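Local coordinates for putative polyphosphate kinase 2 (Pseudomonas aeruginosa PAO1, PDB 3CZP), which uses inorganic polyphosphate as phosphate donor to convert AMP to ADP and, less efficiently, GMP to GDP, with magnesium as cofactor, at residues N49-A54 against K159-R164; R95-K100 against Y346-W351; R118-I123 against S179-K184; F409-D414 against V480-T485. All coordinates share one frame; numbering follows the deposited sequence. Where two conformers were deposited one is given.

Interaction 1. Residues N49-A54 against K159-R164; sequences NGIEGA and KQLKER
Leu161, on the short helix 158-163, reaches across to Ile51 and Glu52 in the loop that leaves strand 44-50. The sequence from Gly50 to Lys56 matches the GXXXXGK pattern of a P-loop (Walker A motif), and Lys56 NZ bonds back to Gly50 O. The Leu161 and Ile51 side chains cross at about a right angle, and the touch is between one methyl of each: Ile51 CG2 lies 4.0 Å from Leu161 CD1. The extended first torsion of Leu161 (chi1 179°, CG opposite the backbone N) sends CG off the helix, and chi2 (71°) then turns CD1 to the loop, where it also presses on the backbone, 3.3 Å from Glu52 O. A branched Ile suits its buried place, since it fills space toward Leu161 with CG2 while also touching Tyr189, Phe192 and Val193 of helix 186-203. Leu161 packs on Tyr189 as well, so the same helix backs both residues. The carboxylate of Glu52 instead heads away from helix 158-163, toward Ser179, while its CB packs on Trp183. The loop turns here through a type II beta turn, closed by Ala54 N to Ile51 O at 3.2 Å; its third position is Gly53, whose positive phi of 93° would push a CB against the preceding carbonyl. With no hydrogen bond between the two segments, cohesion comes from dispersion and the exclusion of water. Glu52 O, covered by a methyl and lacking any polar partner in the model, is a small cost of that apolar fit.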
# COMPACT_ATOMS: atom_id res chain seq x y z
N ASN A 49 -3.40 26.16 -0.08
CA ASN A 49 -4.09 26.71 1.04
C ASN A 49 -4.51 28.16 0.79
O ASN A 49 -4.11 28.74 -0.22
CB ASN A 49 -3.13 26.70 2.23
CG ASN A 49 -2.86 25.26 2.79
OD1 ASN A 49 -1.78 24.71 2.54
ND2 ASN A 49 -3.82 24.69 3.54
N GLY A 50 -5.33 28.72 1.68
CA GLY A 50 -5.76 30.08 1.59
C GLY A 50 -7.25 30.36 1.62
O GLY A 50 -8.03 29.58 2.13
N ILE A 51 -7.61 31.50 1.07
CA ILE A 51 -8.98 32.02 1.20
C ILE A 51 -9.84 31.35 0.14
O ILE A 51 -9.38 31.11 -0.99
CB ILE A 51 -9.02 33.58 1.06
CG1 ILE A 51 -8.09 34.22 2.08
CG2 ILE A 51 -10.44 34.12 1.24
CD1 ILE A 51 -8.41 33.82 3.55
N GLU A 52 -11.06 30.98 0.56
CA GLU A 52 -12.14 30.52 -0.30
C GLU A 52 -12.33 31.55 -1.41
O GLU A 52 -12.50 32.75 -1.14
CB GLU A 52 -13.42 30.44 0.54
CG GLU A 52 -14.74 30.23 -0.19
CD GLU A 52 -15.22 28.80 -0.18
OE1 GLU A 52 -14.38 27.89 -0.40
OE2 GLU A 52 -16.45 28.61 0.05
N GLY A 53 -12.27 31.08 -2.67
CA GLY A 53 -12.55 31.97 -3.80
C GLY A 53 -11.31 32.63 -4.39
O GLY A 53 -11.42 33.45 -5.31
N ALA A 54 -10.13 32.25 -3.88
CA ALA A 54 -8.87 32.85 -4.27
C ALA A 54 -8.17 32.08 -5.38
O ALA A 54 -7.02 32.39 -5.72
CB ALA A 54 -7.95 33.01 -3.04
N LYS A 159 -12.34 42.87 1.49
CA LYS A 159 -13.04 43.61 0.43
C LYS A 159 -13.14 42.83 -0.87
O LYS A 159 -14.17 42.86 -1.54
CB LYS A 159 -12.31 44.94 0.14
CG LYS A 159 -12.95 46.15 0.73
CD LYS A 159 -12.29 47.46 0.25
CE LYS A 159 -12.35 48.57 1.33
NZ LYS A 159 -13.55 48.45 2.20
N GLN A 160 -12.05 42.14 -1.21
CA GLN A 160 -12.00 41.33 -2.44
C GLN A 160 -12.89 40.10 -2.25
O GLN A 160 -13.70 39.80 -3.10
CB GLN A 160 -10.56 40.92 -2.78
CG GLN A 160 -9.69 42.02 -3.45
CD GLN A 160 -8.20 41.67 -3.47
OE1 GLN A 160 -7.72 40.87 -2.67
NE2 GLN A 160 -7.48 42.26 -4.40
N LEU A 161 -12.74 39.39 -1.13
CA LEU A 161 -13.69 38.30 -0.79
C LEU A 161 -15.15 38.76 -0.86
O LEU A 161 -15.98 38.11 -1.47
CB LEU A 161 -13.40 37.73 0.60
CG LEU A 161 -14.35 36.61 1.03
CD1 LEU A 161 -14.07 35.34 0.23
CD2 LEU A 161 -14.27 36.35 2.52
N LYS A 162 -15.44 39.88 -0.23
CA LYS A 162 -16.79 40.46 -0.24
C LYS A 162 -17.45 40.50 -1.61
O LYS A 162 -18.64 40.18 -1.75
CB LYS A 162 -16.71 41.88 0.35
CG LYS A 162 -16.37 41.93 1.89
CD LYS A 162 -17.57 42.43 2.74
CE LYS A 162 -17.19 42.65 4.21
NZ LYS A 162 -17.29 41.39 5.04
N GLU A 163 -16.70 40.88 -2.64
CA GLU A 163 -17.24 40.96 -4.01
C GLU A 163 -17.43 39.55 -4.63
O GLU A 163 -18.42 39.30 -5.32
CB GLU A 163 -16.33 41.80 -4.93
CG GLU A 163 -15.83 43.16 -4.38
CD GLU A 163 -16.86 44.29 -4.48
OE1 GLU A 163 -17.50 44.47 -5.55
OE2 GLU A 163 -17.02 45.04 -3.47
N ARG A 164 -16.50 38.64 -4.35
CA ARG A 164 -16.47 37.30 -4.96
C ARG A 164 -17.74 36.47 -4.69
O ARG A 164 -18.15 36.29 -3.54
CB ARG A 164 -15.22 36.54 -4.54

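Interaction 2. Residues R95-K100 against Y346-W351; sequences RRLPPK and YLWRFW. With ACT (acetate ion), chain F.
Trp348 faces Leu97 and the backbone carbonyl of Arg95, bringing the second PPK2 region up to the first. Its CB points toward segment 95-100, and the extended first torsion (chi1 -174°) puts CG opposite the backbone N and sends the indole onward in that direction. CD1 is the next atom to find a partner: Leu97 CD1 approaches it obliquely at 4.4 Å, a loose apolar touch. Leu97 suits this buried place because its other neighbours include Leu142 of helix 125-144. At the edge of the indole, near its plane, lies Arg95 O, 4.5 Å from NE1, and a water fills the gap. Trp348 NE1 donates to that water at 3.0 Å, and the water also sits 2.7 Å from Arg95 O and 2.8 Å from Leu97 O. A tryptophan thus offers both a broad apolar flank and the N-H that ties the bridge together. Trp94, on helix 91-96, adds further contact with the indole.

The arginines turn the other way. Arg95 forms salt bridges with Glu84 and with Glu83 of the second subunit. Arg96 grips one oxygen of an acetate ion that is probably from the crystallisation liquor: NH1 and NH2 each lie 3.1 Å from ACT O, which sits in the guanidinium plane, while Arg95 NE lies over one guanidinium face. Alongside the Trp351-Trp94 stack and the bonds of Lys100 to Arg342 and Ala343, the apolar touch and shared water form one part of the interface between two fused PPK2 domains of the P-loop NTPase clan.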
# COMPACT_ATOMS: atom_id res chain seq x y z
N ARG A 95 0.89 8.01 3.94
CA ARG A 95 0.36 7.07 3.00
C ARG A 95 0.34 7.63 1.58
O ARG A 95 0.50 6.86 0.59
CB ARG A 95 -1.03 6.56 3.45
CG ARG A 95 -1.71 5.77 2.39
CD ARG A 95 -2.62 4.70 2.80
NE ARG A 95 -3.95 5.18 3.03
CZ ARG A 95 -5.01 4.40 3.12
NH1 ARG A 95 -4.94 3.09 2.92
NH2 ARG A 95 -6.18 4.94 3.35
N ARG A 96 0.14 8.95 1.44
CA ARG A 96 0.02 9.58 0.10
C ARG A 96 1.22 10.37 -0.35
O ARG A 96 1.16 11.04 -1.39
CB ARG A 96 -1.19 10.53 0.01
CG ARG A 96 -2.53 9.95 0.39
CD ARG A 96 -2.80 8.68 -0.33
NE ARG A 96 -4.10 8.14 0.13
CZ ARG A 96 -4.60 6.92 -0.17
NH1 ARG A 96 -3.92 6.04 -0.93
NH2 ARG A 96 -5.83 6.58 0.28
N LEU A 97 2.35 10.24 0.33
CA LEU A 97 3.52 10.95 -0.13
C LEU A 97 3.89 10.46 -1.54
O LEU A 97 3.80 9.25 -1.80
CB LEU A 97 4.66 10.87 0.87
CG LEU A 97 4.41 11.49 2.24
CD1 LEU A 97 5.64 11.23 3.08
CD2 LEU A 97 4.11 13.02 2.26
N PRO A 98 4.29 11.38 -2.47
CA PRO A 98 4.67 10.92 -3.80
C PRO A 98 6.09 10.42 -3.77
O PRO A 98 6.89 10.96 -3.06
CB PRO A 98 4.61 12.18 -4.65
CG PRO A 98 4.82 13.29 -3.65
CD PRO A 98 4.49 12.84 -2.32
N PRO A 99 6.40 9.38 -4.53
CA PRO A 99 7.74 8.84 -4.61
C PRO A 99 8.73 9.78 -5.32
O PRO A 99 8.35 10.69 -6.08
CB PRO A 99 7.55 7.53 -5.40
CG PRO A 99 6.17 7.65 -6.05
CD PRO A 99 5.40 8.68 -5.35
N LYS A 100 9.99 9.53 -5.15
CA LYS A 100 10.99 10.23 -5.91
C LYS A 100 10.68 10.25 -7.37
O LYS A 100 10.24 9.22 -7.95
CB LYS A 100 12.35 9.56 -5.68
CG LYS A 100 12.82 9.69 -4.26
CD LYS A 100 14.12 8.90 -4.06
CE LYS A 100 14.55 8.89 -2.60
NZ LYS A 100 15.79 8.09 -2.46
N TYR A 346 12.71 7.93 5.00
CA TYR A 346 13.00 6.84 5.94
C TYR A 346 11.81 6.28 6.76
O TYR A 346 11.57 5.07 6.73
CB TYR A 346 14.12 7.27 6.90
CG TYR A 346 14.54 6.20 7.87
CD1 TYR A 346 15.18 5.02 7.42
CD2 TYR A 346 14.34 6.34 9.23
CE1 TYR A 346 15.56 3.99 8.33
CE2 TYR A 346 14.75 5.34 10.12
CZ TYR A 346 15.37 4.19 9.67
OH TYR A 346 15.74 3.21 10.59
N LEU A 347 11.06 7.13 7.46
CA LEU A 347 9.99 6.58 8.38
C LEU A 347 8.78 6.06 7.67
O LEU A 347 7.95 5.42 8.29
CB LEU A 347 9.56 7.63 9.41
CG LEU A 347 10.68 7.93 10.43
CD1 LEU A 347 10.37 9.13 11.30
CD2 LEU A 347 11.07 6.58 11.25
N TRP A 348 8.61 6.39 6.39
CA TRP A 348 7.50 5.87 5.59
C TRP A 348 7.32 4.35 5.70
O TRP A 348 6.18 3.85 5.84
CB TRP A 348 7.71 6.31 4.12
CG TRP A 348 6.58 5.99 3.19
CD1 TRP A 348 5.53 6.79 2.82
CD2 TRP A 348 6.46 4.80 2.41
NE1 TRP A 348 4.72 6.15 1.92
CE2 TRP A 348 5.28 4.93 1.63
CE3 TRP A 348 7.22 3.63 2.30
CZ2 TRP A 348 4.85 3.92 0.76
CZ3 TRP A 348 6.81 2.65 1.39
CH2 TRP A 348 5.62 2.80 0.65
N ARG A 349 8.43 3.63 5.65
CA ARG A 349 8.42 2.18 5.73
C ARG A 349 7.87 1.70 7.07
O ARG A 349 7.27 0.63 7.14
CB ARG A 349 9.83 1.62 5.52
CG ARG A 349 10.88 2.22 6.44
CD ARG A 349 12.28 1.76 6.06
NE ARG A 349 12.89 2.63 5.06
CZ ARG A 349 14.19 2.66 4.78
NH1 ARG A 349 15.02 1.85 5.42
NH2 ARG A 349 14.65 3.48 3.85
N PHE A 350 8.06 2.50 8.12
CA PHE A 350 7.55 2.11 9.44
C PHE A 350 6.13 2.52 9.66
O PHE A 350 5.36 1.75 10.20
CB PHE A 350 8.49 2.64 10.53
CG PHE A 350 9.86 2.16 10.30
CD1 PHE A 350 10.14 0.84 10.52
CD2 PHE A 350 10.84 3.00 9.77
CE1 PHE A 350 11.42 0.33 10.27
CE2 PHE A 350 12.14 2.49 9.51
CZ PHE A 350 12.39 1.17 9.71
N TRP A 351 5.79 3.74 9.26
CA TRP A 351 4.41 4.22 9.37
C TRP A 351 3.38 3.27 8.72
O TRP A 351 2.20 3.21 9.13
CB TRP A 351 4.30 5.65 8.77
CG TRP A 351 4.51 6.76 9.75
CD1 TRP A 351 5.64 7.52 9.89
CD2 TRP A 351 3.61 7.18 10.78
NE1 TRP A 351 5.48 8.42 10.91
CE2 TRP A 351 4.23 8.25 11.46
CE3 TRP A 351 2.34 6.77 11.20
CZ2 TRP A 351 3.62 8.91 12.54
CZ3 TRP A 351 1.75 7.42 12.26
CH2 TRP A 351 2.38 8.49 12.91
C ACT F . -6.35 2.68 -0.86
O ACT F . -6.14 3.84 -1.22
OXT ACT F . -7.51 2.47 -0.47
CH3 ACT F . -5.29 1.62 -0.87
O HOH W 1 3.01 6.97 -0.45

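Interaction 3. Residues R118-I123 against S179-K184; sequences RVEGHI and SPLDWK
A Schellman motif ends helix 110-119, and the residues just before its glycine, Val119 and Glu120, meet Leu181 in the loop between helices 158-163 and 186-203. In P-loop kinases the loop in this part of the fold often serves as a mobile lid; consistent with that, the preceding residues 165-177 are not modelled. Gly121 turns the chain out of the helix with a positive phi of 78°, a conformation that a residue without a side chain adopts readily, and its N bonds to Arg118 O at 2.9 Å.

Both partners meet Leu181 at one methyl, CD2. Val119 CG1 lies 3.8 Å from Leu181 CD2, the two side chains angled across one another, and the compact branched valine fits a buried position also lined by Phe192. Glu120 passes Leu181 in the opposite direction. Its CG lies 3.6 Å from Leu181 CD2, and the bend at chi2 (-73°) folds the carboxylate back so that Glu120 OE2 comes to 3.2 Å from that methyl, without a hydrogen bond. Glutamate suits an exposed place, though Glu120 also touches a crystal neighbour and its pose may partly reflect the lattice. Leucine, in turn, fills the space between Glu120, Val119, Tyr116 and helix 186-203.

The loop is braced from within. Asp182 OD1 accepts from Lys184 N in an Asx turn, approached on the anti side of the carboxylate and well out of its plane. Ser179 OG receives Trp183 NE1 at 3.1 Å, in the indole plane, with an N-H...O angle of 156°.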
# COMPACT_ATOMS: atom_id res chain seq x y z
N ARG A 118 -9.28 25.41 14.71
CA ARG A 118 -9.15 26.59 15.58
C ARG A 118 -10.24 27.61 15.30
O ARG A 118 -10.92 28.05 16.23
CB ARG A 118 -7.76 27.17 15.43
CG ARG A 118 -7.34 28.20 16.41
CD ARG A 118 -7.32 27.63 17.76
NE ARG A 118 -7.11 28.60 18.78
CZ ARG A 118 -8.06 29.08 19.57
NH1 ARG A 118 -9.34 28.73 19.42
NH2 ARG A 118 -7.71 29.96 20.52
N VAL A 119 -10.47 27.92 14.03
CA VAL A 119 -11.47 28.90 13.65
C VAL A 119 -12.85 28.46 14.13
O VAL A 119 -13.63 29.27 14.58
CB VAL A 119 -11.49 29.17 12.12
CG1 VAL A 119 -12.76 29.97 11.72
CG2 VAL A 119 -10.16 29.90 11.67
N GLU A 120 -13.10 27.15 14.12
CA GLU A 120 -14.37 26.58 14.58
C GLU A 120 -14.46 26.33 16.08
O GLU A 120 -15.53 25.97 16.59
CB GLU A 120 -14.61 25.28 13.84
CG GLU A 120 -14.95 25.49 12.38
CD GLU A 120 -16.35 26.05 12.22
OE1 GLU A 120 -17.33 25.28 12.32
OE2 GLU A 120 -16.50 27.26 12.02
N GLY A 121 -13.36 26.53 16.78
CA GLY A 121 -13.33 26.31 18.22
C GLY A 121 -13.24 24.86 18.65
O GLY A 121 -13.48 24.56 19.82
N HIS A 122 -12.84 23.97 17.75
CA HIS A 122 -12.65 22.58 18.12
C HIS A 122 -11.40 22.35 18.97
O HIS A 122 -11.41 21.48 19.80
CB HIS A 122 -12.63 21.68 16.91
CG HIS A 122 -13.87 21.80 16.09
ND1 HIS A 122 -13.94 21.42 14.77
CD2 HIS A 122 -15.10 22.29 16.41
CE1 HIS A 122 -15.15 21.68 14.31
NE2 HIS A 122 -15.87 22.22 15.28
N ILE A 123 -10.35 23.13 18.76
CA ILE A 123 -9.12 23.02 19.53
C ILE A 123 -8.76 24.37 20.15
O ILE A 123 -9.16 25.42 19.65
CB ILE A 123 -7.92 22.49 18.71
CG1 ILE A 123 -7.54 23.43 17.52
CG2 ILE A 123 -8.15 21.05 18.20
CD1 ILE A 123 -6.28 22.99 16.81
N SER A 179 -15.91 24.22 0.92
CA SER A 179 -15.35 24.53 2.26
C SER A 179 -16.36 24.29 3.40
O SER A 179 -17.54 24.63 3.26
CB SER A 179 -14.84 25.97 2.33
OG SER A 179 -14.32 26.27 3.63
N PRO A 180 -15.90 23.70 4.52
CA PRO A 180 -16.79 23.52 5.69
C PRO A 180 -17.08 24.81 6.49
O PRO A 180 -18.03 24.83 7.29
CB PRO A 180 -16.05 22.47 6.53
CG PRO A 180 -14.62 22.58 6.15
CD PRO A 180 -14.55 23.14 4.75
N LEU A 181 -16.28 25.86 6.26
CA LEU A 181 -16.49 27.20 6.88
C LEU A 181 -17.46 28.07 6.06
O LEU A 181 -17.46 28.01 4.82
CB LEU A 181 -15.16 27.97 7.03
CG LEU A 181 -14.08 27.49 8.00
CD1 LEU A 181 -12.83 28.35 7.81
CD2 LEU A 181 -14.56 27.52 9.46
N ASP A 182 -18.28 28.87 6.76
CA ASP A 182 -19.20 29.82 6.12
C ASP A 182 -18.47 31.14 5.93
O ASP A 182 -18.44 31.98 6.82
CB ASP A 182 -20.47 30.04 6.96
CG ASP A 182 -21.51 30.95 6.28
OD1 ASP A 182 -21.21 31.59 5.24
OD2 ASP A 182 -22.65 31.02 6.79
N TRP A 183 -17.93 31.32 4.74
CA TRP A 183 -17.17 32.50 4.44
C TRP A 183 -18.02 33.77 4.30
O TRP A 183 -17.47 34.84 4.21
CB TRP A 183 -16.30 32.24 3.22
CG TRP A 183 -15.20 31.27 3.48
CD1 TRP A 183 -15.26 29.93 3.41
CD2 TRP A 183 -13.87 31.59 3.87
NE1 TRP A 183 -14.07 29.39 3.72
CE2 TRP A 183 -13.19 30.39 4.01
CE3 TRP A 183 -13.20 32.77 4.12
CZ2 TRP A 183 -11.88 30.34 4.39
CZ3 TRP A 183 -11.91 32.71 4.48
CH2 TRP A 183 -11.26 31.51 4.61
N LYS A 184 -19.34 33.65 4.32
CA LYS A 184 -20.25 34.80 4.33
C LYS A 184 -20.19 35.59 5.64
O LYS A 184 -20.39 36.80 5.66
CB LYS A 184 -21.70 34.39 4.09
CG LYS A 184 -22.00 33.84 2.72
CD LYS A 184 -23.45 33.43 2.56
CE LYS A 184 -23.67 32.91 1.13
NZ LYS A 184 -25.06 32.46 0.88

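Interaction 4. Residues F409-D414 against V480-T485; sequences FWLAID and VKVLRT
Phe409 pushes its ring into the flank of helix 475-496, where Val482 and Thr485 hold it. This is the tight part. Val482 CG1 rests over one face in a CH-pi contact, 4.1 Å from the ring centroid and 24° off its normal. The far end of the ring reaches the helix backbone, with Phe409 CZ 3.4 Å from Val482 O. At the ring edge, Thr485 CB lies 3.6 Å from Phe409 CE1. Thr485 can sit beside an aromatic ring because its hydroxyl is spent on its own helix: OG1 donates to Lys481 O at 2.8 Å, opposite the face used by Thr485 N. A flat phenyl and a beta-branched valine suit this buried place, though Thr485 itself is partly exposed.

The packing slackens at Leu411, whose CD1 stays 4.3 Å from Val482 CG2. Lys481, partly exposed, barely joins in; its amine runs to a salt bridge with Glu471.

Strand segment 409-412 and helix segment 480-485 run nearly antiparallel (166°), their axes 10.7 Å apart at closest approach. The strand lies between 300-307 and 467-471 in the parallel sheet, Phe305 and Val470 adding to the core beneath, while Val480 and Leu483 of the helix pack against helix 273-292.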
# COMPACT_ATOMS: atom_id res chain seq x y z
N PHE A 409 12.62 -2.87 23.51
CA PHE A 409 13.53 -3.80 24.17
C PHE A 409 14.91 -3.80 23.50
O PHE A 409 15.02 -3.98 22.29
CB PHE A 409 12.95 -5.24 24.15
CG PHE A 409 11.62 -5.40 24.90
CD1 PHE A 409 11.58 -5.38 26.30
CD2 PHE A 409 10.44 -5.55 24.22
CE1 PHE A 409 10.41 -5.51 26.96
CE2 PHE A 409 9.26 -5.71 24.91
CZ PHE A 409 9.24 -5.68 26.27
N TRP A 410 15.96 -3.68 24.30
CA TRP A 410 17.29 -3.96 23.87
C TRP A 410 17.71 -5.18 24.62
O TRP A 410 17.88 -5.13 25.83
CB TRP A 410 18.28 -2.82 24.17
CG TRP A 410 19.65 -3.25 23.83
CD1 TRP A 410 20.61 -3.75 24.68
CD2 TRP A 410 20.20 -3.36 22.50
NE1 TRP A 410 21.74 -4.13 23.95
CE2 TRP A 410 21.51 -3.90 22.63
CE3 TRP A 410 19.71 -3.06 21.23
CZ2 TRP A 410 22.34 -4.12 21.53
CZ3 TRP A 410 20.55 -3.29 20.12
CH2 TRP A 410 21.83 -3.82 20.27
N LEU A 411 17.83 -6.29 23.91
CA LEU A 411 18.28 -7.53 24.53
C LEU A 411 19.80 -7.56 24.54
O LEU A 411 20.45 -7.61 23.49
CB LEU A 411 17.71 -8.78 23.84
CG LEU A 411 16.35 -9.28 24.38
CD1 LEU A 411 15.27 -8.24 24.30
CD2 LEU A 411 15.95 -10.57 23.59
N ALA A 412 20.36 -7.55 25.74
CA ALA A 412 21.80 -7.44 25.93
C ALA A 412 22.39 -8.80 26.31
O ALA A 412 21.89 -9.47 27.21
CB ALA A 412 22.11 -6.37 26.98
N ILE A 413 23.45 -9.21 25.61
CA ILE A 413 24.23 -10.37 25.99
C ILE A 413 25.70 -9.97 25.94
O ILE A 413 26.04 -8.94 25.33
CB ILE A 413 24.00 -11.65 25.08
CG1 ILE A 413 24.44 -11.43 23.65
CG2 ILE A 413 22.55 -12.19 25.16
CD1 ILE A 413 24.06 -12.64 22.70
N ASP A 414 26.58 -10.76 26.59
CA ASP A 414 28.02 -10.47 26.50
C ASP A 414 28.66 -11.21 25.33
O ASP A 414 27.99 -12.03 24.66
CB ASP A 414 28.75 -10.66 27.83
CG ASP A 414 28.61 -12.06 28.39
OD1 ASP A 414 28.60 -13.00 27.58
OD2 ASP A 414 28.53 -12.20 29.65
N VAL A 480 10.60 -13.71 30.42
CA VAL A 480 9.62 -13.29 31.42
C VAL A 480 9.65 -11.78 31.58
O VAL A 480 8.62 -11.14 31.66
CB VAL A 480 9.86 -14.02 32.78
CG1 VAL A 480 8.93 -13.48 33.84
CG2 VAL A 480 9.70 -15.55 32.57
N LYS A 481 10.83 -11.19 31.58
CA LYS A 481 10.98 -9.74 31.65
C LYS A 481 10.28 -9.00 30.46
O LYS A 481 9.60 -7.99 30.65
CB LYS A 481 12.46 -9.39 31.74
CG LYS A 481 12.75 -7.92 31.76
CD LYS A 481 14.16 -7.61 32.17
CE LYS A 481 14.34 -6.09 32.43
NZ LYS A 481 15.53 -5.79 33.28
N VAL A 482 10.40 -9.56 29.27
CA VAL A 482 9.76 -9.00 28.08
C VAL A 482 8.24 -9.00 28.27
O VAL A 482 7.57 -7.97 28.11
CB VAL A 482 10.16 -9.79 26.77
CG1 VAL A 482 9.20 -9.50 25.65
CG2 VAL A 482 11.62 -9.45 26.33
N LEU A 483 7.71 -10.16 28.65
CA LEU A 483 6.28 -10.28 28.86
C LEU A 483 5.85 -9.33 30.00
O LEU A 483 4.92 -8.55 29.84
CB LEU A 483 5.88 -11.72 29.18
CG LEU A 483 5.56 -12.65 27.99
CD1 LEU A 483 5.89 -14.06 28.40
CD2 LEU A 483 4.10 -12.55 27.57
N ARG A 484 6.56 -9.36 31.12
CA ARG A 484 6.15 -8.53 32.27
C ARG A 484 6.11 -7.03 31.93
O ARG A 484 5.23 -6.32 32.38
CB ARG A 484 7.07 -8.73 33.42
CG ARG A 484 6.56 -8.16 34.73
CD ARG A 484 7.54 -8.49 35.83
NE ARG A 484 7.47 -9.86 36.32
CZ ARG A 484 8.47 -10.76 36.28
NH1 ARG A 484 8.28 -11.96 36.81
NH2 ARG A 484 9.63 -10.49 35.67
N THR A 485 7.09 -6.58 31.15
CA THR A 485 7.16 -5.19 30.72
C THR A 485 5.99 -4.78 29.85
O THR A 485 5.39 -3.70 30.03
CB THR A 485 8.44 -4.89 29.95
OG1 THR A 485 9.59 -5.22 30.73
CG2 THR A 485 8.48 -3.38 29.57

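Overall arrangement
Interactions 1 and 3 belong to the first PPK2 region and touch each other: Ile51 and Glu52 pack on Trp183 and Ser179, with centres 15 Å apart. Along the chain their segments alternate, as do those of interactions 1 and 2; interaction 3 falls between the two segments of interaction 2, and interaction 4 follows them all. Interaction 4 lies in the second region, across the chain's centre, its centre 59 Å from that of interaction 1. Interaction 2 bridges the regions, its centre about 30 Å from those of interactions 3 and 4. Each region has a five-stranded parallel sheet of order 2-3-1-4-5, as expected of fused copies; the first seems inactive and may support dimerization.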